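Long-range contact in arylalkylamine N-Acetyltransferase 2 (Aedes aegypti, PDB 4FD5), which probably transfers acyl groups from acyl-CoA to arylalkylamines, forming N-acetyldopamine from dopamine and long-chain N-acylserotonins from serotonin: residues A[66-71]-A[149-154]. Numbering follows the deposited sequence.
Sequences IMAISN and KKLIEK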
loop_
_atom_site.group_PDB
_atom_site.type_symbol
_atom_site.label_atom_id
_atom_site.label_comp_id
_atom_site.label_asym_id
_atom_site.label_seq_id
_atom_site.Cartn_x
_atom_site.Cartn_y
_atom_site.Cartn_z
ATOM N N ILE A 66 4.181 -9.445 5.413
ATOM C CA ILE A 66 3.955 -10.029 6.739
ATOM C C ILE A 66 2.462 -10.271 6.951
ATOM O O ILE A 66 1.645 -9.452 6.554
ATOM C CB ILE A 66 4.410 -9.058 7.839
ATOM C CG1 ILE A 66 5.851 -8.594 7.612
ATOM C CG2 ILE A 66 4.224 -9.683 9.223
ATOM C CD1 ILE A 66 6.859 -9.655 7.775
ATOM N N MET A 67 2.100 -11.413 7.528
ATOM C CA MET A 67 0.741 -11.650 7.982
ATOM C C MET A 67 0.698 -11.815 9.495
ATOM O O MET A 67 1.649 -12.326 10.131
ATOM C CB MET A 67 0.130 -12.896 7.319
ATOM C CG MET A 67 0.953 -14.141 7.507
ATOM S SD MET A 67 0.203 -15.518 6.610
ATOM C CE MET A 67 1.309 -16.847 7.124
ATOM N N ALA A 68 -0.404 -11.335 10.056
ATOM C CA ALA A 68 -0.811 -11.664 11.401
ATOM C C ALA A 68 -1.861 -12.749 11.267
ATOM O O ALA A 68 -2.913 -12.566 10.619
ATOM C CB ALA A 68 -1.404 -10.440 12.102
ATOM N N ILE A 69 -1.553 -13.883 11.884
ATOM C CA ILE A 69 -2.376 -15.073 11.751
ATOM C C ILE A 69 -2.768 -15.603 13.142
ATOM O O ILE A 69 -1.949 -15.650 14.057
ATOM C CB ILE A 69 -1.638 -16.112 10.852
ATOM C CG1 ILE A 69 -2.548 -17.280 10.506
ATOM C CG2 ILE A 69 -0.375 -16.581 11.496
ATOM C CD1 ILE A 69 -2.014 -18.110 9.344
ATOM N N SER A 70 -4.033 -15.955 13.299
ATOM C CA SER A 70 -4.557 -16.335 14.607
ATOM C C SER A 70 -4.280 -17.803 14.915
ATOM O O SER A 70 -3.762 -18.532 14.068
ATOM C CB SER A 70 -6.054 -16.046 14.695
ATOM O OG SER A 70 -6.779 -16.873 13.806
ATOM N N ASN A 71 -4.624 -18.224 16.132
ATOM C CA ASN A 71 -4.402 -19.605 16.581
ATOM C C ASN A 71 -5.079 -20.644 15.689
ATOM O O ASN A 71 -4.566 -21.753 15.512
ATOM C CB ASN A 71 -4.868 -19.772 18.029
ATOM C CG ASN A 71 -6.383 -19.693 18.169
ATOM O OD1 ASN A 71 -7.047 -18.940 17.458
ATOM N ND2 ASN A 71 -6.935 -20.483 19.088
ATOM N N LYS A 149 -0.122 -1.427 13.752
ATOM C CA LYS A 149 1.158 -0.883 14.140
ATOM C C LYS A 149 2.177 -2.015 14.223
ATOM O O LYS A 149 3.290 -1.891 13.725
ATOM C CB LYS A 149 1.037 -0.140 15.475
ATOM C CG LYS A 149 2.284 0.605 15.863
ATOM C CD LYS A 149 1.988 1.418 17.120
ATOM C CE LYS A 149 3.133 2.330 17.480
ATOM N NZ LYS A 149 2.867 3.059 18.757
ATOM N N LYS A 150 1.779 -3.139 14.816
ATOM C CA LYS A 150 2.687 -4.279 14.939
ATOM C C LYS A 150 3.122 -4.822 13.574
ATOM O O LYS A 150 4.268 -5.221 13.405
ATOM C CB LYS A 150 2.067 -5.386 15.775
ATOM C CG LYS A 150 1.787 -4.967 17.219
ATOM C CD LYS A 150 1.166 -6.129 18.001
ATOM C CE LYS A 150 0.812 -5.731 19.430
ATOM N NZ LYS A 150 2.023 -5.337 20.198
ATOM N N LEU A 151 2.212 -4.829 12.610
ATOM C CA LEU A 151 2.544 -5.270 11.259
ATOM C C LEU A 151 3.610 -4.395 10.629
ATOM O O LEU A 151 4.519 -4.900 9.961
ATOM C CB LEU A 151 1.287 -5.326 10.385
ATOM C CG LEU A 151 0.378 -6.519 10.612
ATOM C CD1 LEU A 151 -0.989 -6.269 9.989
ATOM C CD2 LEU A 151 1.040 -7.778 10.032
ATOM N N ILE A 152 3.518 -3.085 10.853
ATOM C CA ILE A 152 4.553 -2.203 10.326
ATOM C C ILE A 152 5.879 -2.390 11.089
ATOM O O ILE A 152 6.949 -2.382 10.496
ATOM C CB ILE A 152 4.098 -0.729 10.352
ATOM C CG1 ILE A 152 2.851 -0.554 9.471
ATOM C CG2 ILE A 152 5.204 0.159 9.841
ATOM C CD1 ILE A 152 3.009 -1.142 8.071
ATOM N N GLU A 153 5.798 -2.572 12.405
ATOM C CA GLU A 153 6.994 -2.845 13.207
ATOM C C GLU A 153 7.727 -4.104 12.726
ATOM O O GLU A 153 8.958 -4.106 12.581
ATOM C CB GLU A 153 6.617 -2.961 14.682
ATOM C CG GLU A 153 6.254 -1.624 15.315
ATOM C CD GLU A 153 5.653 -1.758 16.703
ATOM O OE1 GLU A 153 5.296 -2.883 17.093
ATOM O OE2 GLU A 153 5.535 -0.725 17.398
ATOM N N LYS A 154 6.964 -5.167 12.466
ATOM C CA LYS A 154 7.517 -6.424 11.960
ATOM C C LYS A 154 8.080 -6.246 10.549
ATOM O O LYS A 154 9.112 -6.852 10.194
ATOM C CB LYS A 154 6.461 -7.536 11.987
ATOM C CG LYS A 154 6.024 -7.951 13.403
ATOM C CD LYS A 154 7.115 -8.773 14.103
ATOM C CE LYS A 154 6.633 -9.346 15.443
ATOM N NZ LYS A 154 7.595 -10.356 15.985
#
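I66 and L151 are the nearest CA pair, 6.7 Å apart, between strand 66-69 and the 149-154 portion of helix 147-161; the two axes come within 8.7 Å and their N-to-C directions open to 138°. Contact is apolar and is carried mainly by one leucine methyl, CD2 of L151. This methyl reaches the strand between I66 and A68, lying 3.8 Å from I66 CG2 and equally 3.8 Å from the A68 backbone N, so it rests on the M67-A68 peptide as well as on side chains. The CB of A68 is a looser neighbour, 4.2 Å from L151 CD2. In I66 the branch methyl CG2 does the touching: CG1 lies beside the backbone N (chi1 -53°), which leaves CG2 anti to that N and turned to the helix, where the I66 and L151 side chains run past one another in opposing senses. One turn on, K154 adds its CB, 4.2 Å from I66 CG2; its side chain lies roughly perpendicular to that of I66, is bent at chi2 (-74°), and its end leads away from the strand. M67 points away from the helix and packs on Y18. This is helix-on-sheet packing of the GNAT fold: helix 147-161 covers one face, with L151 also touching L136 of strand 129-138 and K154 touching F11 of strand 10-13, while strand 66-69 pairs antiparallel with strands 10-13 and 75-85.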